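PDB 5UY7: peptidoglycan glycosyltransferase from Burkholderia ambifaria, which belongs to the penicillin-binding proteins, its modelled part being a serine beta-lactamase-like domain with an antiparallel sheet packed between helices. Local coordinates for residues P454-G459 with V529-P534; E433-L438 with A485-P490; I492-S497 with S517-D522; S201-I206 with E234-V239. All blocks are in the same frame, centred on the assembly; numbering follows the deposited sequence.

Contact 1: P454-G459 with V529-P534; sequences PGYRVG and VPPNMP
Val529 accepts the phenol of Tyr456: OH donates to Val529 O over 2.7 Å, with the carbonyl oxygen in the ring plane at its edge. The same valine puts CG1 3.9 Å from Tyr456 CE1. Pro530 contributes its carbonyl oxygen, near Tyr456 CE1. At Pro531 the contact moves onto a face of the ring, where CA lies 4.0 Å from the Tyr456 centroid in a CH-pi contact and CG approaches CZ. Asn532 binds through both backbone and side chain. Its N donates to Gly455 O at 2.9 Å. Chi1 (71°) puts CG between the backbone N and the carbonyl carbon; OD1 of its amide accepts from Arg457 N at 2.9 Å in an almost straight bond (170°). ND2 donates a hydrogen bond to Met487 O. The amide and guanidinium planes are nearly parallel (15° apart), although the Asn532 and Arg457 side chains cross at about a right angle. That guanidinium has a salt bridge to Glu439, another to a sulfate ion, and a water linking NH1 to Asn532 O. Met533 N adds a weak second bond to Gly455 O, and its oxygen receives a CA-H...O contact from Gly455 CA at 3.3 Å. Its CE reaches Arg457 CG. Beyond it, a water joins Pro534 O to Gly455 N. Each of the four direct hydrogen bonds holding the segment after helix 509-526 to the loop before strand 459-466 thus uses at least one main-chain atom, two with a side-chain partner (Tyr456 OH, Asn532 OD1), while the tyrosine ring supplies much of the apolar surface, Met533 on the Arg457 methylenes adding to it.

Contact 2: E433-L438 with A485-P490; sequences EVRTML and APMPNP
Arg435 reaches from helix 428-442 to the carbonyl of Pro488, in the turn between strands 477-485 and 492-499. Its CG stands anti to the carbonyl carbon and the chain bends at chi3 (-56°), which places NE 2.8 Å from Pro488 O. That hydrogen bond is bent (140° at the hydrogen), and the oxygen sits near the edge of the guanidinium, tilted somewhat out of its plane. NH2 makes a second, weak bond to Pro488 O at 3.3 Å, so two N-H groups of one side chain share a single carbonyl. The aliphatic part of the arginine is used as well: CD packs 3.7 Å from Pro490 CD, the two side chains passing at a slant. Met487 comes in beside this arm. A turn at chi2 (-68°) sets SD 4.0 Å from Arg435 CB and equally near its CD, and the terminal CE continues onto the helix, 3.5 Å from Arg435 O and 4.0 Å from Leu438 CB. The peptide bonds before Pro486 and Pro488 are both cis, which shapes the turn that presents Pro488 O. The remaining guanidinium nitrogen, NH1, donates to Ile400 O, and NH2 has a long, weak ion pair with Asp403. Leu438 also rests on Pro274 of helix 273-282, Ile400 and Met484, beside what is probably the family's SxxK motif. The contact is therefore mixed: a charged group satisfied largely by main-chain oxygens fixes the proline-rich turn to the helix, and the methionine lies as an apolar layer alongside the arginine's methylenes.

Contact 3: I492-S497 with S517-D522; sequences IVVAVS and SAIAGD
Val494 and Ala520 mark the place where strand 492-497 and helix 517-522 come together, their CA atoms 6.5 Å apart. The two segments run nearly antiparallel, at 154°, with their axes 8.8 Å from one another at closest approach. Every second strand residue, Ile492, Val494 and Val496, is directed at the helix, which answers with Ile519 and Ala520. Val494 is central and uses both branches. Its CG1, anti to the backbone N (chi1 175°), lies 3.9 Å from Ile519 CG2, while CG2 lies 4.3 Å from Ala520 CB. Two residues further along, Val496 CG1 is 4.0 Å from Ile519 CD1, and the two side chains lie alongside each other, running opposite ways. At the other end Ile492 extends CD1 toward the helix backbone, 4.3 Å from Ala520 CA. The small alanine lets that methyl and Val494 CG2 approach the main chain of the helix. Ile519 goes on to meet Ala225 and Val227 of the neighbouring strand 222-229, and Phe516 and Val515 of the same helix extend the packing on Val494 and Val496. Val493 and Ala495, on the other face of the strand, pack on helix 390-401. No hydrogen bond joins the segments: the interface consists of aliphatic groups, branched except for Ala520 and all buried, so helix 509-526 is held to the sheet here by dispersion and the exclusion of water.

Contact 4: S201-I206 with E234-V239; sequences SKIQYI and EVLALV
Gln204 folds its amide against the backbone of Leu238: CG runs anti to the backbone N (chi1 -179°), and a turn at chi2 (83°) sends CD toward the strand. The amide then lies alongside one residue of strand 235-241 and pairs with it at both ends. Leu238 N donates to Gln204 OE1 at 2.8 Å, in the plane of the amide carbonyl and on a lone pair. In return Gln204 NE2 donates to Leu238 O at 2.9 Å, approaching that oxygen from above the carbonyl plane. The side chain thus does for Leu238 what a neighbouring strand's backbone could do, giving its N-H and C=O one partner each. OE1 also rests 3.1 Å from Ala237 CA, and Val239 CG2 packs against the amide, 3.6 Å from Gln204 CD. Ile203, modelled in two conformers, adds apolar contacts that are correspondingly less certain: in the one described CG2 is 3.8 Å from Ala237 CB, and CD1 meets Leu236 CD1. Two successive residues, Leu236 and Ala237, pair with the single Val227 of strand 222-229, making a classic beta bulge, and the helix comes down beside it at 36° to the strand, with the axes 6.5 Å apart. Ala207, Tyr208 and Leu211 carry the packing further along helix 201-217, over Ala237 and Val239. Ile203 also touches Thr523 of helix 509-526, so helix 201-217 lies against both an edge strand of the sheet, 235-241, and helix 509-526.

Overall arrangement
Along the chain contact 4 closes first, then contacts 1 and 2 interleave their segments, and contact 3 lies wholly between the two segments of contact 1. Contacts 3 and 4 are 10 Å apart between centres and both pack helices on the five-stranded antiparallel sheet, touching where Asp522 CB meets Ile206 CG2. Contacts 1 and 2, 11 Å apart, join through a probable backbone hydrogen bond from Met487 N to Arg457 O. Contact 2 adjoins contact 3 at Ala485 and Ile492. Contact 4 stands about 21 Å from contact 1 and about 22 Å from contact 2, centre to centre. Together the four contacts gather helices 201-217, 428-442 and 509-526, and the segment after the last, around one sheet.

Contact 1: P454-G459 with V529-P534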
loop_
_atom_site.group_PDB
_atom_site.type_symbol
_atom_site.label_atom_id
_atom_site.label_comp_id
_atom_site.label_asym_id
_atom_site.label_seq_id
_atom_site.Cartn_x
_atom_site.Cartn_y
_atom_site.Cartn_z
ATOM N N PRO A 454 -2.987 18.437 -3.889
ATOM C CA PRO A 454 -2.682 19.665 -4.636
ATOM C C PRO A 454 -1.292 20.188 -4.301
ATOM O O PRO A 454 -0.933 20.356 -3.127
ATOM C CB PRO A 454 -3.782 20.632 -4.182
ATOM C CG PRO A 454 -4.932 19.717 -3.806
ATOM C CD PRO A 454 -4.284 18.506 -3.192
ATOM N N GLY A 455 -0.494 20.411 -5.347
ATOM C CA GLY A 455 0.844 20.945 -5.197
ATOM C C GLY A 455 1.959 19.920 -5.113
ATOM O O GLY A 455 3.133 20.310 -5.166
ATOM N N TYR A 456 1.643 18.636 -4.974
ATOM C CA TYR A 456 2.677 17.628 -4.762
ATOM C C TYR A 456 2.423 16.409 -5.625
ATOM O O TYR A 456 1.301 15.898 -5.670
ATOM C CB TYR A 456 2.732 17.194 -3.293
ATOM C CG TYR A 456 3.166 18.300 -2.376
ATOM C CD1 TYR A 456 4.515 18.542 -2.149
ATOM C CD2 TYR A 456 2.235 19.125 -1.759
ATOM C CE1 TYR A 456 4.922 19.554 -1.324
ATOM C CE2 TYR A 456 2.634 20.159 -0.925
ATOM C CZ TYR A 456 3.984 20.364 -0.709
ATOM O OH TYR A 456 4.395 21.378 0.121
ATOM N N ARG A 457 3.478 15.915 -6.266
ATOM C CA ARG A 457 3.409 14.598 -6.877
ATOM C C ARG A 457 3.369 13.530 -5.797
ATOM O O ARG A 457 4.259 13.479 -4.944
ATOM C CB ARG A 457 4.615 14.381 -7.782
ATOM C CG ARG A 457 4.614 15.323 -8.977
ATOM C CD ARG A 457 5.934 15.258 -9.711
ATOM N NE ARG A 457 6.276 13.888 -10.089
ATOM C CZ ARG A 457 7.447 13.551 -10.621
ATOM N NH1 ARG A 457 8.366 14.478 -10.842
ATOM N NH2 ARG A 457 7.697 12.274 -10.920
ATOM N N VAL A 458 2.341 12.677 -5.836
ATOM C CA VAL A 458 2.181 11.586 -4.879
ATOM C C VAL A 458 1.744 10.339 -5.637
ATOM O O VAL A 458 1.387 10.390 -6.814
ATOM C CB VAL A 458 1.166 11.913 -3.762
ATOM C CG1 VAL A 458 1.525 13.227 -3.061
ATOM C CG2 VAL A 458 -0.262 11.933 -4.326
ATOM N N GLY A 459 1.769 9.204 -4.942
ATOM C CA GLY A 459 1.230 7.988 -5.526
ATOM C C GLY A 459 0.920 6.999 -4.429
ATOM O O GLY A 459 1.464 7.081 -3.323
ATOM N N VAL A 529 8.409 20.960 2.772
ATOM C CA VAL A 529 8.718 20.355 1.470
ATOM C C VAL A 529 8.207 21.278 0.375
ATOM O O VAL A 529 7.024 21.653 0.389
ATOM C CB VAL A 529 8.082 18.979 1.357
ATOM C CG1 VAL A 529 8.365 18.393 -0.030
ATOM C CG2 VAL A 529 8.577 18.073 2.479
ATOM N N PRO A 530 9.041 21.691 -0.570
ATOM C CA PRO A 530 8.565 22.592 -1.612
ATOM C C PRO A 530 7.569 21.878 -2.507
ATOM O O PRO A 530 7.785 20.713 -2.875
ATOM C CB PRO A 530 9.843 22.961 -2.384
ATOM C CG PRO A 530 10.986 22.493 -1.526
ATOM C CD PRO A 530 10.460 21.340 -0.739
ATOM N N PRO A 531 6.466 22.536 -2.856
ATOM C CA PRO A 531 5.563 21.978 -3.866
ATOM C C PRO A 531 6.331 21.664 -5.137
ATOM O O PRO A 531 7.257 22.385 -5.519
ATOM C CB PRO A 531 4.540 23.098 -4.086
ATOM C CG PRO A 531 4.567 23.880 -2.803
ATOM C CD PRO A 531 5.997 23.840 -2.355
ATOM N N ASN A 532 5.954 20.563 -5.790
ATOM C CA ASN A 532 6.623 20.186 -7.028
ATOM C C ASN A 532 5.630 19.830 -8.127
ATOM O O ASN A 532 6.004 19.178 -9.114
ATOM C CB ASN A 532 7.629 19.051 -6.794
ATOM C CG ASN A 532 6.972 17.718 -6.512
ATOM O OD1 ASN A 532 5.792 17.645 -6.191
ATOM N ND2 ASN A 532 7.755 16.638 -6.626
ATOM N N MET A 533 4.390 20.307 -8.020
ATOM C CA MET A 533 3.387 20.092 -9.049
ATOM C C MET A 533 2.540 21.357 -9.112
ATOM O O MET A 533 2.132 21.874 -8.057
ATOM C CB MET A 533 2.534 18.876 -8.685
ATOM C CG MET A 533 1.557 18.390 -9.721
ATOM S SD MET A 533 0.717 16.946 -9.029
ATOM C CE MET A 533 0.965 15.742 -10.330
ATOM N N PRO A 534 2.257 21.882 -10.299
ATOM C CA PRO A 534 1.398 23.067 -10.392
ATOM C C PRO A 534 -0.022 22.750 -9.951
ATOM O O PRO A 534 -0.472 21.603 -9.974
ATOM C CB PRO A 534 1.445 23.438 -11.878
ATOM C CG PRO A 534 2.651 22.742 -12.419
ATOM C CD PRO A 534 2.789 21.485 -11.613
HETATM O O HOH W 1 -1.416 19.893 -7.892
HETATM O O HOH W 2 8.050 17.606 -10.516
#

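Contact 2: E433-L438 with A485-P490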
loop_
_atom_site.group_PDB
_atom_site.type_symbol
_atom_site.label_atom_id
_atom_site.label_comp_id
_atom_site.label_asym_id
_atom_site.label_seq_id
_atom_site.Cartn_x
_atom_site.Cartn_y
_atom_site.Cartn_z
ATOM N N GLU A 433 10.432 2.388 -11.298
ATOM C CA GLU A 433 9.383 2.119 -12.289
ATOM C C GLU A 433 8.012 2.059 -11.634
ATOM O O GLU A 433 7.037 2.610 -12.162
ATOM C CB GLU A 433 9.676 0.806 -13.027
ATOM C CG GLU A 433 10.810 0.897 -14.031
ATOM C CD GLU A 433 11.227 -0.463 -14.583
ATOM O OE1 GLU A 433 10.922 -1.491 -13.942
ATOM O OE2 GLU A 433 11.861 -0.497 -15.666
ATOM N N VAL A 434 7.919 1.411 -10.471
ATOM C CA VAL A 434 6.619 1.277 -9.824
ATOM C C VAL A 434 6.175 2.604 -9.214
ATOM O O VAL A 434 4.981 2.929 -9.243
ATOM C CB VAL A 434 6.665 0.128 -8.799
ATOM C CG1 VAL A 434 5.389 0.076 -7.974
ATOM C CG2 VAL A 434 6.850 -1.183 -9.549
ATOM N N ARG A 435 7.105 3.411 -8.699
ATOM C CA ARG A 435 6.703 4.722 -8.188
ATOM C C ARG A 435 6.070 5.556 -9.295
ATOM O O ARG A 435 5.068 6.249 -9.060
ATOM C CB ARG A 435 7.896 5.453 -7.570
ATOM C CG ARG A 435 8.343 4.859 -6.214
ATOM C CD ARG A 435 9.196 5.832 -5.392
ATOM N NE ARG A 435 10.377 6.314 -6.097
ATOM C CZ ARG A 435 11.523 5.649 -6.200
ATOM N NH1 ARG A 435 11.658 4.443 -5.663
ATOM N NH2 ARG A 435 12.542 6.196 -6.848
ATOM N N THR A 436 6.636 5.492 -10.511
ATOM C CA THR A 436 6.031 6.173 -11.655
ATOM C C THR A 436 4.610 5.672 -11.888
ATOM O O THR A 436 3.687 6.472 -12.121
ATOM C CB THR A 436 6.914 5.976 -12.897
ATOM O OG1 THR A 436 8.189 6.599 -12.670
ATOM C CG2 THR A 436 6.272 6.574 -14.168
ATOM N N MET A 437 4.404 4.353 -11.801
ATOM C CA MET A 437 3.062 3.805 -11.979
ATOM C C MET A 437 2.123 4.261 -10.869
ATOM O O MET A 437 0.942 4.529 -11.121
ATOM C CB MET A 437 3.126 2.279 -12.034
ATOM C CG MET A 437 3.947 1.762 -13.205
ATOM S SD MET A 437 4.086 -0.029 -13.055
ATOM C CE MET A 437 5.160 -0.400 -14.451
ATOM N N LEU A 438 2.623 4.347 -9.637
ATOM C CA LEU A 438 1.755 4.753 -8.529
ATOM C C LEU A 438 1.249 6.183 -8.701
ATOM O O LEU A 438 0.146 6.502 -8.248
ATOM C CB LEU A 438 2.490 4.619 -7.196
ATOM C CG LEU A 438 2.752 3.197 -6.694
ATOM C CD1 LEU A 438 3.523 3.273 -5.383
ATOM C CD2 LEU A 438 1.456 2.392 -6.505
ATOM N N ALA A 485 4.995 10.237 -0.573
ATOM C CA ALA A 485 5.059 11.618 -1.037
ATOM C C ALA A 485 6.391 12.218 -0.619
ATOM O O ALA A 485 6.891 11.892 0.456
ATOM C CB ALA A 485 3.909 12.452 -0.444
ATOM N N PRO A 486 6.976 13.108 -1.424
ATOM C CA PRO A 486 6.565 13.497 -2.770
ATOM C C PRO A 486 7.304 12.632 -3.774
ATOM O O PRO A 486 8.421 12.206 -3.497
ATOM C CB PRO A 486 7.013 14.957 -2.863
ATOM C CG PRO A 486 8.250 15.011 -2.018
ATOM C CD PRO A 486 8.089 13.948 -0.937
ATOM N N MET A 487 6.717 12.396 -4.913
ATOM C CA MET A 487 7.458 11.709 -5.952
ATOM C C MET A 487 8.371 12.705 -6.663
ATOM O O MET A 487 8.086 13.911 -6.692
ATOM C CB MET A 487 6.487 11.074 -6.941
ATOM C CG MET A 487 5.519 10.085 -6.301
ATOM S SD MET A 487 6.364 8.599 -5.715
ATOM C CE MET A 487 4.990 7.431 -5.782
ATOM N N PRO A 488 9.475 12.232 -7.268
ATOM C CA PRO A 488 9.850 10.819 -7.409
ATOM C C PRO A 488 10.677 10.252 -6.266
ATOM O O PRO A 488 10.957 9.050 -6.278
ATOM C CB PRO A 488 10.684 10.824 -8.673
ATOM C CG PRO A 488 11.411 12.126 -8.575
ATOM C CD PRO A 488 10.414 13.109 -7.985
ATOM N N ASN A 489 11.073 11.089 -5.306
ATOM C CA ASN A 489 11.930 10.665 -4.198
ATOM C C ASN A 489 11.189 10.897 -2.887
ATOM O O ASN A 489 11.394 11.918 -2.214
ATOM C CB ASN A 489 13.263 11.408 -4.224
ATOM C CG ASN A 489 14.037 11.141 -5.495
ATOM O OD1 ASN A 489 14.149 9.994 -5.933
ATOM N ND2 ASN A 489 14.544 12.196 -6.109
ATOM N N PRO A 490 10.343 9.960 -2.474
ATOM C CA PRO A 490 9.450 10.251 -1.349
ATOM C C PRO A 490 10.176 10.379 -0.025
ATOM O O PRO A 490 11.218 9.757 0.224
ATOM C CB PRO A 490 8.475 9.067 -1.332
ATOM C CG PRO A 490 9.089 8.019 -2.205
ATOM C CD PRO A 490 9.997 8.703 -3.163
#

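Contact 3: I492-S497 with S517-D522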
loop_
_atom_site.group_PDB
_atom_site.type_symbol
_atom_site.label_atom_id
_atom_site.label_comp_id
_atom_site.label_asym_id
_atom_site.label_seq_id
_atom_site.Cartn_x
_atom_site.Cartn_y
_atom_site.Cartn_z
ATOM N N ILE A 492 7.953 10.431 2.936
ATOM C CA ILE A 492 7.092 9.735 3.880
ATOM C C ILE A 492 6.277 8.669 3.166
ATOM O O ILE A 492 6.000 8.755 1.964
ATOM C CB ILE A 492 6.147 10.704 4.625
ATOM C CG1 ILE A 492 5.206 11.406 3.632
ATOM C CG2 ILE A 492 6.964 11.702 5.454
ATOM C CD1 ILE A 492 4.213 12.367 4.317
ATOM N N VAL A 493 5.908 7.647 3.925
ATOM C CA VAL A 493 4.839 6.729 3.569
ATOM C C VAL A 493 3.679 7.032 4.498
ATOM O O VAL A 493 3.887 7.225 5.700
ATOM C CB VAL A 493 5.285 5.266 3.704
ATOM C CG1 VAL A 493 4.071 4.343 3.777
ATOM C CG2 VAL A 493 6.171 4.899 2.526
ATOM N N VAL A 494 2.472 7.123 3.940
ATOM C CA VAL A 494 1.263 7.376 4.718
ATOM C C VAL A 494 0.299 6.227 4.488
ATOM O O VAL A 494 -0.021 5.901 3.341
ATOM C CB VAL A 494 0.604 8.712 4.334
ATOM C CG1 VAL A 494 -0.719 8.892 5.084
ATOM C CG2 VAL A 494 1.555 9.867 4.633
ATOM N N ALA A 495 -0.194 5.644 5.578
ATOM C CA ALA A 495 -1.119 4.521 5.517
ATOM C C ALA A 495 -2.347 4.875 6.332
ATOM O O ALA A 495 -2.222 5.287 7.487
ATOM C CB ALA A 495 -0.468 3.238 6.058
ATOM N N VAL A 496 -3.530 4.726 5.732
ATOM C CA VAL A 496 -4.776 5.059 6.412
ATOM C C VAL A 496 -5.773 3.923 6.237
ATOM O O VAL A 496 -5.756 3.187 5.242
ATOM C CB VAL A 496 -5.384 6.387 5.904
ATOM C CG1 VAL A 496 -4.428 7.551 6.145
ATOM C CG2 VAL A 496 -5.754 6.287 4.426
ATOM N N SER A 497 -6.654 3.783 7.218
ATOM C CA SER A 497 -7.740 2.818 7.100
ATOM C C SER A 497 -8.952 3.344 7.849
ATOM O O SER A 497 -8.827 3.842 8.973
ATOM C CB SER A 497 -7.324 1.453 7.642
ATOM O OG SER A 497 -8.238 0.465 7.221
ATOM N N SER A 517 -4.709 11.962 1.417
ATOM C CA SER A 517 -4.338 13.226 0.792
ATOM C C SER A 517 -4.137 14.316 1.834
ATOM O O SER A 517 -3.159 15.069 1.786
ATOM C CB SER A 517 -5.409 13.652 -0.206
ATOM O OG SER A 517 -5.163 14.976 -0.655
ATOM N N ALA A 518 -5.071 14.419 2.779
ATOM C CA ALA A 518 -4.981 15.451 3.804
ATOM C C ALA A 518 -3.742 15.255 4.668
ATOM O O ALA A 518 -2.995 16.203 4.928
ATOM C CB ALA A 518 -6.251 15.444 4.658
ATOM N N ILE A 519 -3.493 14.025 5.112
ATOM C CA ILE A 519 -2.346 13.799 5.982
ATOM C C ILE A 519 -1.047 14.014 5.223
ATOM O O ILE A 519 -0.115 14.643 5.734
ATOM C CB ILE A 519 -2.412 12.400 6.615
ATOM C CG1 ILE A 519 -3.600 12.335 7.571
ATOM C CG2 ILE A 519 -1.082 12.078 7.300
ATOM C CD1 ILE A 519 -3.862 10.935 8.157
ATOM N N ALA A 520 -0.952 13.479 3.999
ATOM C CA ALA A 520 0.270 13.643 3.218
ATOM C C ALA A 520 0.545 15.115 2.927
ATOM O O ALA A 520 1.666 15.601 3.118
ATOM C CB ALA A 520 0.171 12.846 1.914
ATOM N N GLY A 521 -0.467 15.837 2.450
ATOM C CA GLY A 521 -0.271 17.245 2.136
ATOM C C GLY A 521 0.048 18.081 3.363
ATOM O O GLY A 521 0.954 18.926 3.339
ATOM N N ASP A 522 -0.698 17.863 4.448
ATOM C CA ASP A 522 -0.448 18.620 5.670
ATOM C C ASP A 522 0.959 18.356 6.180
ATOM O O ASP A 522 1.619 19.269 6.697
ATOM C CB ASP A 522 -1.466 18.268 6.756
ATOM C CG ASP A 522 -2.853 18.827 6.491
ATOM O OD1 ASP A 522 -3.045 19.599 5.524
ATOM O OD2 ASP A 522 -3.766 18.504 7.282
#

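Contact 4: S201-I206 with E234-V239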
loop_
_atom_site.group_PDB
_atom_site.type_symbol
_atom_site.label_atom_id
_atom_site.label_comp_id
_atom_site.label_asym_id
_atom_site.label_seq_id
_atom_site.Cartn_x
_atom_site.Cartn_y
_atom_site.Cartn_z
ATOM N N SER A 201 5.221 15.234 17.505
ATOM C CA SER A 201 3.947 15.695 18.058
ATOM C C SER A 201 3.109 16.416 17.010
ATOM O O SER A 201 1.873 16.319 17.013
ATOM C CB SER A 201 4.183 16.623 19.250
ATOM O OG SER A 201 4.788 15.946 20.339
ATOM N N LYS A 202 3.764 17.174 16.131
ATOM C CA LYS A 202 3.051 17.921 15.100
ATOM C C LYS A 202 2.450 16.993 14.048
ATOM O O LYS A 202 1.298 17.178 13.632
ATOM C CB LYS A 202 4.013 18.921 14.456
ATOM C CG LYS A 202 3.425 19.822 13.405
ATOM C CD LYS A 202 4.310 21.066 13.228
ATOM C CE LYS A 202 5.791 20.753 13.440
ATOM N NZ LYS A 202 6.704 21.872 13.060
ATOM N N ILE A 203 3.210 15.991 13.597
ATOM C CA ILE A 203 2.668 15.075 12.599
ATOM C C ILE A 203 1.633 14.153 13.228
ATOM O O ILE A 203 0.635 13.804 12.585
ATOM C CB ILE A 203 3.801 14.286 11.916
ATOM C CG1 ILE A 203 4.740 15.256 11.190
ATOM C CG2 ILE A 203 3.231 13.277 10.922
ATOM C CD1 ILE A 203 5.946 14.598 10.523
ATOM N N GLN A 204 1.838 13.759 14.488
ATOM C CA GLN A 204 0.820 12.993 15.202
ATOM C C GLN A 204 -0.494 13.768 15.263
ATOM O O GLN A 204 -1.569 13.199 15.041
ATOM C CB GLN A 204 1.319 12.655 16.613
ATOM C CG GLN A 204 0.351 11.841 17.464
ATOM C CD GLN A 204 0.432 10.358 17.173
ATOM O OE1 GLN A 204 1.095 9.950 16.225
ATOM N NE2 GLN A 204 -0.227 9.542 17.995
ATOM N N TYR A 205 -0.426 15.074 15.554
ATOM C CA TYR A 205 -1.642 15.881 15.571
ATOM C C TYR A 205 -2.279 15.946 14.186
ATOM O O TYR A 205 -3.509 15.858 14.053
ATOM C CB TYR A 205 -1.344 17.290 16.087
ATOM C CG TYR A 205 -2.521 18.212 15.904
ATOM C CD1 TYR A 205 -3.645 18.097 16.707
ATOM C CD2 TYR A 205 -2.535 19.155 14.884
ATOM C CE1 TYR A 205 -4.742 18.932 16.524
ATOM C CE2 TYR A 205 -3.609 19.967 14.691
ATOM C CZ TYR A 205 -4.709 19.856 15.505
ATOM O OH TYR A 205 -5.766 20.694 15.291
ATOM N N ILE A 206 -1.461 16.112 13.142
ATOM C CA ILE A 206 -1.990 16.149 11.779
ATOM C C ILE A 206 -2.741 14.864 11.470
ATOM O O ILE A 206 -3.858 14.883 10.937
ATOM C CB ILE A 206 -0.853 16.383 10.769
ATOM C CG1 ILE A 206 -0.412 17.843 10.800
ATOM C CG2 ILE A 206 -1.293 15.981 9.370
ATOM C CD1 ILE A 206 0.884 18.084 10.062
ATOM N N GLU A 234 11.642 5.590 10.804
ATOM C CA GLU A 234 11.025 6.074 12.029
ATOM C C GLU A 234 9.535 6.315 11.824
ATOM O O GLU A 234 9.117 6.899 10.820
ATOM C CB GLU A 234 11.701 7.370 12.487
ATOM C CG GLU A 234 13.084 7.176 13.085
ATOM C CD GLU A 234 13.806 8.490 13.352
ATOM O OE1 GLU A 234 13.156 9.555 13.329
ATOM O OE2 GLU A 234 15.027 8.459 13.580
ATOM N N VAL A 235 8.732 5.872 12.787
ATOM C CA VAL A 235 7.306 6.178 12.792
ATOM C C VAL A 235 7.128 7.606 13.287
ATOM O O VAL A 235 7.485 7.925 14.424
ATOM C CB VAL A 235 6.530 5.188 13.670
ATOM C CG1 VAL A 235 5.056 5.604 13.765
ATOM C CG2 VAL A 235 6.636 3.796 13.093
ATOM N N LEU A 236 6.601 8.475 12.426
ATOM C CA LEU A 236 6.379 9.868 12.790
ATOM C C LEU A 236 5.000 10.094 13.387
ATOM O O LEU A 236 4.811 11.052 14.151
ATOM C CB LEU A 236 6.551 10.768 11.560
ATOM C CG LEU A 236 7.915 10.676 10.871
ATOM C CD1 LEU A 236 7.936 11.589 9.645
ATOM C CD2 LEU A 236 9.028 11.064 11.835
ATOM N N ALA A 237 4.036 9.241 13.044
ATOM C CA ALA A 237 2.694 9.326 13.600
ATOM C C ALA A 237 2.095 7.936 13.615
ATOM O O ALA A 237 2.325 7.146 12.698
ATOM C CB ALA A 237 1.802 10.282 12.799
ATOM N N LEU A 238 1.318 7.650 14.655
ATOM C CA LEU A 238 0.665 6.350 14.786
ATOM C C LEU A 238 -0.603 6.606 15.584
ATOM O O LEU A 238 -0.516 6.887 16.782
ATOM C CB LEU A 238 1.596 5.361 15.491
ATOM C CG LEU A 238 1.227 3.887 15.661
ATOM C CD1 LEU A 238 1.466 3.140 14.378
ATOM C CD2 LEU A 238 2.062 3.277 16.779
ATOM N N VAL A 239 -1.765 6.575 14.925
ATOM C CA VAL A 239 -3.016 7.011 15.539
ATOM C C VAL A 239 -4.094 5.958 15.333
ATOM O O VAL A 239 -4.320 5.506 14.207
ATOM C CB VAL A 239 -3.495 8.361 14.965
ATOM C CG1 VAL A 239 -4.814 8.786 15.636
ATOM C CG2 VAL A 239 -2.446 9.422 15.178
#